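Local coordinates for protein tRNA (Adenine(22)-N(1))-methyltransferase (Mycoplasma capricolum subsp. capricolum, PDB 6QE6) that probably methylates the N1 atom of an adenine in tRNA, at position 22, and binds the cofactor product S-adenosyl-L-homocysteine, at residues L115-I120 against K143-W148; Y154-E159 against W170-N175; I107-I112 against N133-S138. One frame throughout, in Å; residues are numbered along the deposited sequence.

Interaction 1. Residues L115-I120 against K143-W148. With SAH (S-adenosyl-L-homocysteine), chain C.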
loop_
_atom_site.group_PDB
_atom_site.type_symbol
_atom_site.label_atom_id
_atom_site.label_comp_id
_atom_site.label_asym_id
_atom_site.label_seq_id
_atom_site.Cartn_x
_atom_site.Cartn_y
_atom_site.Cartn_z
ATOM N N LEU A 115 -5.037 3.919 -3.600
ATOM C CA LEU A 115 -4.990 5.307 -3.172
ATOM C C LEU A 115 -3.547 5.788 -3.222
ATOM O O LEU A 115 -2.608 4.994 -3.366
ATOM C CB LEU A 115 -5.588 5.474 -1.769
ATOM C CG LEU A 115 -7.048 5.019 -1.593
ATOM C CD1 LEU A 115 -7.471 5.019 -0.139
ATOM C CD2 LEU A 115 -8.027 5.867 -2.442
ATOM N N GLY A 116 -3.380 7.116 -3.141
ATOM C CA GLY A 116 -2.059 7.698 -3.033
ATOM C C GLY A 116 -1.503 7.659 -1.609
ATOM O O GLY A 116 -2.226 7.565 -0.614
ATOM N N SER A 117 -0.176 7.750 -1.525
ATOM C CA SER A 117 0.508 7.671 -0.240
ATOM C C SER A 117 0.043 8.758 0.714
ATOM O O SER A 117 -0.123 8.512 1.913
ATOM C CB SER A 117 2.012 7.766 -0.456
ATOM O OG SER A 117 2.459 6.608 -1.128
ATOM N N GLN A 118 -0.156 9.971 0.208
ATOM C CA GLN A 118 -0.623 11.056 1.061
ATOM C C GLN A 118 -1.940 10.688 1.732
ATOM O O GLN A 118 -2.056 10.732 2.964
ATOM C CB GLN A 118 -0.770 12.323 0.229
ATOM C CG GLN A 118 -0.364 13.602 0.914
ATOM C CD GLN A 118 0.157 14.617 -0.086
ATOM O OE1 GLN A 118 1.372 14.792 -0.234
ATOM N NE2 GLN A 118 -0.760 15.261 -0.813
ATOM N N THR A 119 -2.934 10.274 0.931
ATOM C CA THR A 119 -4.211 9.809 1.478
ATOM C C THR A 119 -4.014 8.664 2.463
ATOM O O THR A 119 -4.665 8.618 3.512
ATOM C CB THR A 119 -5.131 9.349 0.345
ATOM O OG1 THR A 119 -5.146 10.332 -0.691
ATOM C CG2 THR A 119 -6.563 9.112 0.859
ATOM N N ILE A 120 -3.128 7.724 2.123
ATOM C CA ILE A 120 -2.932 6.538 2.941
ATOM C C ILE A 120 -2.317 6.914 4.280
ATOM O O ILE A 120 -2.757 6.449 5.337
ATOM C CB ILE A 120 -2.069 5.515 2.187
ATOM C CG1 ILE A 120 -2.870 4.884 1.042
ATOM C CG2 ILE A 120 -1.599 4.445 3.143
ATOM C CD1 ILE A 120 -2.020 4.148 0.064
ATOM N N LYS A 143 7.719 6.637 0.279
ATOM C CA LYS A 143 8.742 7.036 1.246
ATOM C C LYS A 143 8.121 7.480 2.575
ATOM O O LYS A 143 8.655 7.189 3.646
ATOM C CB LYS A 143 9.618 8.142 0.648
ATOM C CG LYS A 143 10.138 9.137 1.669
ATOM C CD LYS A 143 11.636 9.377 1.535
ATOM C CE LYS A 143 12.105 10.476 2.484
ATOM N NZ LYS A 143 13.399 11.046 2.041
ATOM N N ASN A 144 6.983 8.165 2.526
ATOM C CA ASN A 144 6.343 8.611 3.753
ATOM C C ASN A 144 5.721 7.442 4.518
ATOM O O ASN A 144 5.628 7.500 5.741
ATOM C CB ASN A 144 5.299 9.696 3.432
ATOM C CG ASN A 144 4.277 9.254 2.313
ATOM O OD1 ASN A 144 4.508 8.257 1.595
ATOM N ND2 ASN A 144 3.163 10.012 2.166
ATOM N N LEU A 145 5.307 6.371 3.833
ATOM C CA LEU A 145 4.809 5.191 4.536
ATOM C C LEU A 145 5.937 4.384 5.178
ATOM O O LEU A 145 5.726 3.759 6.225
ATOM C CB LEU A 145 4.004 4.288 3.589
ATOM C CG LEU A 145 2.849 4.947 2.830
ATOM C CD1 LEU A 145 1.953 3.928 2.105
ATOM C CD2 LEU A 145 2.041 5.822 3.791
ATOM N N ARG A 146 7.129 4.372 4.568
ATOM C CA ARG A 146 8.245 3.665 5.177
ATOM C C ARG A 146 8.754 4.419 6.405
ATOM O O ARG A 146 9.091 3.807 7.426
ATOM C CB ARG A 146 9.352 3.450 4.138
ATOM C CG ARG A 146 9.024 2.336 3.125
ATOM C CD ARG A 146 10.196 1.940 2.209
ATOM N NE ARG A 146 10.427 3.010 1.267
ATOM C CZ ARG A 146 10.152 2.970 -0.033
ATOM N NH1 ARG A 146 9.662 1.882 -0.613
ATOM N NH2 ARG A 146 10.400 4.046 -0.754
ATOM N N LEU A 147 8.787 5.752 6.327
ATOM C CA LEU A 147 9.141 6.578 7.475
ATOM C C LEU A 147 8.184 6.333 8.629
ATOM O O LEU A 147 8.598 6.232 9.789
ATOM C CB LEU A 147 9.098 8.050 7.063
ATOM C CG LEU A 147 10.064 9.092 7.629
ATOM C CD1 LEU A 147 11.418 8.485 8.000
ATOM C CD2 LEU A 147 10.244 10.192 6.577
ATOM N N TRP A 148 6.895 6.255 8.316
ATOM C CA TRP A 148 5.892 5.931 9.309
ATOM C C TRP A 148 6.191 4.592 9.976
ATOM O O TRP A 148 6.243 4.502 11.209
ATOM C CB TRP A 148 4.519 5.918 8.651
ATOM C CG TRP A 148 3.431 5.657 9.611
ATOM C CD1 TRP A 148 2.848 6.559 10.451
ATOM C CD2 TRP A 148 2.782 4.403 9.849
ATOM N NE1 TRP A 148 1.872 5.942 11.199
ATOM C CE2 TRP A 148 1.812 4.617 10.851
ATOM C CE3 TRP A 148 2.926 3.120 9.315
ATOM C CZ2 TRP A 148 0.970 3.594 11.317
ATOM C CZ3 TRP A 148 2.097 2.105 9.785
ATOM C CH2 TRP A 148 1.132 2.353 10.781
HETATM N N SAH C . -9.744 -1.121 -3.648
HETATM C CA SAH C . -9.957 -1.066 -5.090
HETATM C CB SAH C . -10.615 0.261 -5.493
HETATM C CG SAH C . -9.786 1.533 -5.303
HETATM S SD SAH C . -10.634 2.996 -5.955
HETATM C C SAH C . -8.648 -1.259 -5.861
HETATM O O SAH C . -7.556 -1.069 -5.315
HETATM O OXT SAH C . -8.650 -1.605 -7.049
HETATM C "C5'" SAH C . -10.421 3.883 -4.394
HETATM C "C4'" SAH C . -11.619 3.704 -3.467
HETATM O "O4'" SAH C . -11.297 4.217 -2.196
HETATM C "C3'" SAH C . -12.837 4.481 -3.932
HETATM O "O3'" SAH C . -13.956 3.625 -3.961
HETATM C "C2'" SAH C . -13.042 5.559 -2.881
HETATM O "O2'" SAH C . -14.413 5.759 -2.675
HETATM C "C1'" SAH C . -12.363 4.964 -1.668
HETATM N N9 SAH C . -11.805 5.961 -0.754
HETATM C C8 SAH C . -11.181 7.131 -1.080
HETATM N N7 SAH C . -10.806 7.739 0.078
HETATM C C5 SAH C . -11.175 6.979 1.115
HETATM C C6 SAH C . -11.043 7.141 2.485
HETATM N N6 SAH C . -10.448 8.219 2.991
HETATM N N1 SAH C . -11.542 6.168 3.321
HETATM C C2 SAH C . -12.157 5.044 2.807
HETATM N N3 SAH C . -12.281 4.900 1.441
HETATM C C4 SAH C . -11.797 5.852 0.611
#
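Ser117 and Asn144 meet across this helix pair without a hydrogen bond between them, although each carries a polar group. It is the CB of Ser117 that sits against the amide, 3.3 Å from Asn144 OD1, with Asn144 ND2 also close by. The amide is turned back on its own helix because CG of Asn144 is wedged between the backbone N and the carbonyl carbon (chi1 52°). OD1 thereby comes within 3.0 Å of Leu145 N, a weak and strongly bent hydrogen bond. Ser117 likewise spends its hydroxyl on other partners: OG, on the side of its own backbone N, is hydrogen-bonded to Ser141 O, just ahead of helix 143-151, and to Ser138 OG of the sheet.

One helical turn further on, the contact is mainly apolar. Ile120 and Leu145 cross at about a right angle, and the CG2 branch of Ile120 lies 3.7 Å from CD1 of Leu145, with the other methyl, CD2, only slightly farther off. That second methyl of Leu145 also lies beside Ser117 O, at 3.9 Å. Ile136 of the central sheet is touched by both residues, so the pair fills the layer between sheet and helices in this Rossmann-like methyltransferase domain.

Helix 117-124 starts directly after a strand, with Gly116 as its N-cap and a 2.9 Å bond from Ile120 N to Gly116 O closing its first turn. Leu115, just ahead of it, faces the cofactor product: its CD2 methyl is 3.7 Å from C8 of the SAH adenine and reaches O4' of the ribose. No hydrogen bond joins these two segments, so they meet by packing, while Ser138, Thr140 and Ser141 supply directional bonds to the start of helix 117-124, close to Leu115 and the pocket.

Interaction 2. Residues Y154-E159 against W170-N175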
loop_
_atom_site.group_PDB
_atom_site.type_symbol
_atom_site.label_atom_id
_atom_site.label_comp_id
_atom_site.label_asym_id
_atom_site.label_seq_id
_atom_site.Cartn_x
_atom_site.Cartn_y
_atom_site.Cartn_z
ATOM N N TYR A 154 7.786 -0.534 13.404
ATOM C CA TYR A 154 7.079 -1.647 12.791
ATOM C C TYR A 154 7.940 -2.261 11.688
ATOM O O TYR A 154 8.630 -1.552 10.952
ATOM C CB TYR A 154 5.742 -1.187 12.195
ATOM C CG TYR A 154 4.765 -0.556 13.164
ATOM C CD1 TYR A 154 4.719 -0.941 14.508
ATOM C CD2 TYR A 154 3.860 0.412 12.726
ATOM C CE1 TYR A 154 3.806 -0.366 15.391
ATOM C CE2 TYR A 154 2.935 0.997 13.604
ATOM C CZ TYR A 154 2.914 0.607 14.928
ATOM O OH TYR A 154 2.002 1.194 15.784
ATOM N N LEU A 155 7.871 -3.578 11.566
ATOM C CA LEU A 155 8.529 -4.271 10.479
ATOM C C LEU A 155 7.870 -3.940 9.139
ATOM O O LEU A 155 6.639 -3.913 9.019
ATOM C CB LEU A 155 8.486 -5.770 10.726
ATOM C CG LEU A 155 9.081 -6.614 9.604
ATOM C CD1 LEU A 155 10.546 -6.239 9.345
ATOM C CD2 LEU A 155 8.931 -8.095 9.943
ATOM N N ILE A 156 8.702 -3.670 8.136
ATOM C CA ILE A 156 8.281 -3.706 6.742
ATOM C C ILE A 156 8.570 -5.128 6.257
ATOM O O ILE A 156 9.707 -5.471 5.916
ATOM C CB ILE A 156 8.994 -2.631 5.914
ATOM C CG1 ILE A 156 8.601 -1.251 6.443
ATOM C CG2 ILE A 156 8.598 -2.723 4.464
ATOM C CD1 ILE A 156 9.445 -0.099 5.916
ATOM N N LYS A 157 7.538 -5.977 6.264
ATOM C CA LYS A 157 7.741 -7.392 5.990
ATOM C C LYS A 157 7.972 -7.681 4.510
ATOM O O LYS A 157 8.666 -8.647 4.171
ATOM C CB LYS A 157 6.542 -8.206 6.473
ATOM C CG LYS A 157 6.665 -9.697 6.209
ATOM C CD LYS A 157 5.690 -10.498 7.060
ATOM C CE LYS A 157 5.603 -11.972 6.622
ATOM N NZ LYS A 157 4.383 -12.682 7.187
ATOM N N TYR A 158 7.371 -6.899 3.620
ATOM C CA TYR A 158 7.439 -7.196 2.200
ATOM C C TYR A 158 7.166 -5.926 1.408
ATOM O O TYR A 158 6.295 -5.127 1.769
ATOM C CB TYR A 158 6.448 -8.294 1.793
ATOM C CG TYR A 158 6.541 -8.672 0.340
ATOM C CD1 TYR A 158 7.674 -9.300 -0.158
ATOM C CD2 TYR A 158 5.508 -8.372 -0.549
ATOM C CE1 TYR A 158 7.776 -9.639 -1.486
ATOM C CE2 TYR A 158 5.597 -8.694 -1.912
ATOM C CZ TYR A 158 6.733 -9.344 -2.371
ATOM O OH TYR A 158 6.857 -9.703 -3.699
ATOM N N GLU A 159 7.935 -5.751 0.340
ATOM C CA GLU A 159 7.699 -4.705 -0.631
ATOM C C GLU A 159 7.866 -5.305 -2.005
ATOM O O GLU A 159 8.587 -6.292 -2.183
ATOM C CB GLU A 159 8.661 -3.533 -0.506
ATOM C CG GLU A 159 8.655 -2.842 0.811
ATOM C CD GLU A 159 9.483 -1.560 0.760
ATOM O OE1 GLU A 159 10.555 -1.496 1.421
ATOM O OE2 GLU A 159 9.055 -0.625 0.039
ATOM N N TRP A 170 3.054 0.658 -5.672
ATOM C CA TRP A 170 4.038 0.400 -4.634
ATOM C C TRP A 170 3.351 -0.452 -3.577
ATOM O O TRP A 170 2.444 0.014 -2.880
ATOM C CB TRP A 170 4.574 1.708 -4.047
ATOM C CG TRP A 170 5.551 2.497 -4.923
ATOM C CD1 TRP A 170 6.904 2.561 -4.772
ATOM C CD2 TRP A 170 5.239 3.357 -6.039
ATOM N NE1 TRP A 170 7.459 3.389 -5.722
ATOM C CE2 TRP A 170 6.460 3.885 -6.515
ATOM C CE3 TRP A 170 4.052 3.715 -6.687
ATOM C CZ2 TRP A 170 6.525 4.765 -7.606
ATOM C CZ3 TRP A 170 4.114 4.581 -7.754
ATOM C CH2 TRP A 170 5.348 5.101 -8.208
ATOM N N LEU A 171 3.759 -1.700 -3.465
ATOM C CA LEU A 171 3.146 -2.589 -2.501
ATOM C C LEU A 171 4.070 -2.723 -1.300
ATOM O O LEU A 171 5.266 -2.984 -1.463
ATOM C CB LEU A 171 2.853 -3.951 -3.135
ATOM C CG LEU A 171 2.274 -5.010 -2.201
ATOM C CD1 LEU A 171 1.112 -5.734 -2.828
ATOM C CD2 LEU A 171 3.363 -5.994 -1.841
ATOM N N ILE A 172 3.511 -2.542 -0.102
ATOM C CA ILE A 172 4.278 -2.589 1.131
ATOM C C ILE A 172 3.434 -3.268 2.208
ATOM O O ILE A 172 2.240 -2.979 2.358
ATOM C CB ILE A 172 4.745 -1.177 1.562
ATOM C CG1 ILE A 172 5.548 -1.238 2.874
ATOM C CG2 ILE A 172 3.576 -0.190 1.606
ATOM C CD1 ILE A 172 6.168 0.088 3.318
ATOM N N GLU A 173 4.041 -4.214 2.918
ATOM C CA GLU A 173 3.388 -4.957 3.985
ATOM C C GLU A 173 4.061 -4.599 5.308
ATOM O O GLU A 173 5.284 -4.708 5.442
ATOM C CB GLU A 173 3.447 -6.473 3.751
ATOM C CG GLU A 173 3.180 -7.269 5.041
ATOM C CD GLU A 173 2.797 -8.734 4.812
ATOM O OE1 GLU A 173 3.074 -9.268 3.711
ATOM O OE2 GLU A 173 2.226 -9.357 5.744
ATOM N N ILE A 174 3.260 -4.168 6.277
ATOM C CA ILE A 174 3.755 -3.705 7.564
ATOM C C ILE A 174 3.227 -4.645 8.642
ATOM O O ILE A 174 2.006 -4.832 8.764
ATOM C CB ILE A 174 3.338 -2.251 7.831
ATOM C CG1 ILE A 174 3.896 -1.345 6.731
ATOM C CG2 ILE A 174 3.803 -1.790 9.216
ATOM C CD1 ILE A 174 3.342 0.054 6.773
ATOM N N ASN A 175 4.154 -5.257 9.399
ATOM C CA ASN A 175 3.846 -6.153 10.513
ATOM C C ASN A 175 4.131 -5.427 11.821
ATOM O O ASN A 175 5.297 -5.287 12.216
ATOM C CB ASN A 175 4.670 -7.437 10.435
ATOM C CG ASN A 175 4.334 -8.424 11.564
ATOM O OD1 ASN A 175 3.493 -8.143 12.426
ATOM N ND2 ASN A 175 4.982 -9.594 11.548
HETATM O O HOH W 1 1.811 -12.215 5.610
HETATM O O HOH W 2 6.888 -0.691 -1.570
#
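Backbone hydrogen bonds tie Leu155 to Asn175 and Tyr158 to Glu173 in an antiparallel ladder. Asn175 N donates to Leu155 O at 2.9 Å, whereas the return bond from Leu155 N to Asn175 O is weak. Farther along, Glu173 N lies in the carbonyl plane of Tyr158 and meets its O at 2.7 Å. The carbonyl of Glu173 receives Lys157 N instead, also at 2.7 Å, from a donor tilted 26° from its plane. Lys157 and Tyr158 therefore both face Glu173, which is a classic beta bulge, and the register slips by one residue there.

The bulge lies within the hairpin of strands 155-163 and 168-175, whose strand 155-163 is the edge of the sheet. Strand 168-175 runs antiparallel to both neighbours, as the seventh strand does in class I methyltransferases.

Two waters bridge polar groups. Lys157 and Glu173 extend side by side, yet NZ and OE2 remain 4.2 Å apart, too far for a salt bridge; water 1 spans them, donating to Glu173 OE2 at 2.9 Å and accepting from Lys157 NZ. Water 2 links Glu159 OE2 to Leu171 O, 2.8 Å from the latter, and the same carboxylate oxygen forms a salt bridge with Arg146.

Apolar contacts occupy both faces. With CG1 of Ile156 beside the backbone N (chi1 -63°), its CG2 branch is turned against Ile172, 3.7 Å from CG1, on the face packed against helix 143-151. On the same face CB of Tyr154 meets CG2 of Ile174. On the reverse face CD2 of Leu171 lies equally close to CD2 and CE2 of the Tyr158 ring, 3.5 Å from each.

Interaction 3. Residues I107-I112 against N133-S138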
loop_
_atom_site.group_PDB
_atom_site.type_symbol
_atom_site.label_atom_id
_atom_site.label_comp_id
_atom_site.label_asym_id
_atom_site.label_seq_id
_atom_site.Cartn_x
_atom_site.Cartn_y
_atom_site.Cartn_z
ATOM N N ILE A 107 -8.385 -7.240 13.987
ATOM C CA ILE A 107 -8.207 -7.372 12.544
ATOM C C ILE A 107 -6.784 -7.840 12.269
ATOM O O ILE A 107 -5.819 -7.189 12.686
ATOM C CB ILE A 107 -8.522 -6.048 11.826
ATOM C CG1 ILE A 107 -10.005 -5.707 11.988
ATOM C CG2 ILE A 107 -8.133 -6.109 10.340
ATOM C CD1 ILE A 107 -10.310 -4.254 11.778
ATOM N N ASP A 108 -6.654 -8.972 11.566
ATOM C CA ASP A 108 -5.332 -9.483 11.208
ATOM C C ASP A 108 -4.665 -8.594 10.164
ATOM O O ASP A 108 -3.484 -8.257 10.285
ATOM C CB ASP A 108 -5.443 -10.914 10.691
ATOM C CG ASP A 108 -5.947 -11.880 11.751
ATOM O OD1 ASP A 108 -5.106 -12.534 12.400
ATOM O OD2 ASP A 108 -7.178 -11.976 11.955
ATOM N N TYR A 109 -5.405 -8.197 9.129
ATOM C CA TYR A 109 -4.822 -7.419 8.050
ATOM C C TYR A 109 -5.796 -6.342 7.625
ATOM O O TYR A 109 -6.939 -6.639 7.267
ATOM C CB TYR A 109 -4.507 -8.270 6.825
ATOM C CG TYR A 109 -3.410 -9.288 6.969
ATOM C CD1 TYR A 109 -2.093 -8.972 6.633
ATOM C CD2 TYR A 109 -3.698 -10.596 7.369
ATOM C CE1 TYR A 109 -1.090 -9.921 6.713
ATOM C CE2 TYR A 109 -2.693 -11.553 7.475
ATOM C CZ TYR A 109 -1.396 -11.206 7.142
ATOM O OH TYR A 109 -0.414 -12.150 7.222
ATOM N N VAL A 110 -5.336 -5.105 7.625
ATOM C CA VAL A 110 -6.024 -4.042 6.924
ATOM C C VAL A 110 -5.349 -3.866 5.573
ATOM O O VAL A 110 -4.118 -3.741 5.501
ATOM C CB VAL A 110 -6.010 -2.746 7.740
ATOM C CG1 VAL A 110 -6.442 -1.599 6.872
ATOM C CG2 VAL A 110 -6.927 -2.914 8.951
ATOM N N THR A 111 -6.133 -3.920 4.500
ATOM C CA THR A 111 -5.624 -3.672 3.161
ATOM C C THR A 111 -6.152 -2.338 2.668
ATOM O O THR A 111 -7.322 -1.998 2.892
ATOM C CB THR A 111 -5.990 -4.781 2.169
ATOM O OG1 THR A 111 -7.416 -4.933 2.097
ATOM C CG2 THR A 111 -5.345 -6.093 2.592
ATOM N N ILE A 112 -5.260 -1.570 2.046
ATOM C CA ILE A 112 -5.569 -0.281 1.457
ATOM C C ILE A 112 -4.954 -0.308 0.074
ATOM O O ILE A 112 -3.721 -0.303 -0.057
ATOM C CB ILE A 112 -5.007 0.886 2.275
ATOM C CG1 ILE A 112 -5.441 0.776 3.735
ATOM C CG2 ILE A 112 -5.434 2.197 1.663
ATOM C CD1 ILE A 112 -4.653 1.651 4.695
ATOM N N ASN A 133 -1.645 -5.911 11.041
ATOM C CA ASN A 133 -0.820 -5.820 9.845
ATOM C C ASN A 133 -1.520 -4.963 8.806
ATOM O O ASN A 133 -2.746 -4.944 8.723
ATOM C CB ASN A 133 -0.538 -7.168 9.184
ATOM C CG ASN A 133 0.107 -8.148 10.103
ATOM O OD1 ASN A 133 1.328 -8.148 10.276
ATOM N ND2 ASN A 133 -0.705 -9.020 10.688
ATOM N N TYR A 134 -0.723 -4.263 8.009
ATOM C CA TYR A 134 -1.219 -3.557 6.847
ATOM C C TYR A 134 -0.621 -4.193 5.612
ATOM O O TYR A 134 0.560 -4.559 5.602
ATOM C CB TYR A 134 -0.856 -2.074 6.879
ATOM C CG TYR A 134 -1.577 -1.312 7.953
ATOM C CD1 TYR A 134 -2.840 -0.780 7.718
ATOM C CD2 TYR A 134 -1.005 -1.137 9.211
ATOM C CE1 TYR A 134 -3.511 -0.096 8.695
ATOM C CE2 TYR A 134 -1.669 -0.444 10.194
ATOM C CZ TYR A 134 -2.916 0.073 9.936
ATOM O OH TYR A 134 -3.579 0.769 10.918
ATOM N N ILE A 135 -1.437 -4.331 4.578
ATOM C CA ILE A 135 -0.933 -4.467 3.221
ATOM C C ILE A 135 -1.444 -3.271 2.440
ATOM O O ILE A 135 -2.659 -3.087 2.298
ATOM C CB ILE A 135 -1.361 -5.784 2.566
ATOM C CG1 ILE A 135 -0.979 -6.964 3.468
ATOM C CG2 ILE A 135 -0.754 -5.885 1.153
ATOM C CD1 ILE A 135 -1.568 -8.253 3.021
ATOM N N ILE A 136 -0.522 -2.463 1.935
ATOM C CA ILE A 136 -0.857 -1.259 1.195
ATOM C C ILE A 136 -0.359 -1.395 -0.242
ATOM O O ILE A 136 0.750 -1.879 -0.491
ATOM C CB ILE A 136 -0.264 -0.022 1.891
ATOM C CG1 ILE A 136 -0.993 0.183 3.230
ATOM C CG2 ILE A 136 -0.325 1.193 0.976
ATOM C CD1 ILE A 136 -0.110 0.699 4.342
ATOM N N CYS A 137 -1.204 -0.998 -1.187
ATOM C CA CYS A 137 -0.860 -0.936 -2.606
ATOM C C CYS A 137 -1.098 0.506 -3.052
ATOM O O CYS A 137 -2.173 0.848 -3.547
ATOM C CB CYS A 137 -1.687 -1.946 -3.424
ATOM S SG CYS A 137 -1.206 -2.033 -5.157
ATOM N N SER A 138 -0.093 1.351 -2.861
ATOM C CA SER A 138 -0.188 2.765 -3.203
ATOM C C SER A 138 0.117 2.994 -4.677
ATOM O O SER A 138 0.926 2.287 -5.288
ATOM C CB SER A 138 0.779 3.583 -2.351
ATOM O OG SER A 138 0.605 4.964 -2.574
#
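The carbonyl oxygen of Asn133 is approached by two groups of the neighbouring strand: Val110 N donates to it at 2.8 Å, nearly along the C=O axis, and the CA-H of Tyr109 points at it with CA 3.3 Å away. Ile135 O repeats the pattern, taking Ile112 N as its hydrogen-bond donor and the CA-H of Thr111 beside it. In return, Val110 O and Ile112 O accept from Ile135 N and Cys137 N, the latter at 2.8 Å. This is the alternation expected of parallel strands, here inclined by 19°, and they are the two strands of a beta-alpha-beta crossover through helix 117-124.

At the start of the pair a side chain carries the ladder on. CG of Asn133 lies opposite its carbonyl carbon (chi1 -57°), which carries the amide toward Asp108 O, 2.9 Å from ND2 and within the amide plane. ND2 also lies over one face of the Tyr109 ring, offset toward the rim, with the two planes 29° apart; CB of Asn133 comes to 3.5 Å from Tyr109 CD1. The CD1 methyl of Ile135 meets that ring carbon as well, at 3.7 Å.

On the opposite face of the sheet, Val110 and Tyr134 run side by side. CB of Val110 is 3.7 Å from CD1 of the Tyr134 ring, whose hydroxyl goes on to Asp127. Thr111, on the Tyr109 side, sets its CG2 methyl against Ile135 CB, while OG1 is directed to Asp41 of the next strand.

The inter-strand hydrogen bonds here are thus main-chain bonds except that of the Asn133 amide, which donates to the Asp108 carbonyl and so extends the bonding past the end of the paired backbones.

Overall arrangement
Interactions 3 and 2 are successive parts of one sheet, their centres about 9 Å apart: strand 133-138 pairs with 170-175 through Ile174 N to Tyr134 O (2.8 Å) and Trp170 N to Ser138 O (2.7 Å). Interaction 1 covers one face of this sheet, its centre about 12 Å from that of interaction 2 and 13 Å from that of interaction 3. Ser117 OG meets Ser138 OG at 2.9 Å, and Arg146 CG packs on Ile172 CD1 at 3.6 Å. SAH touches interaction 1 at Leu115; the side chain of Cys137 in interaction 3 comes within about 6 Å of it, nearest atoms, and that of Leu171 in interaction 2 within about 10 Å.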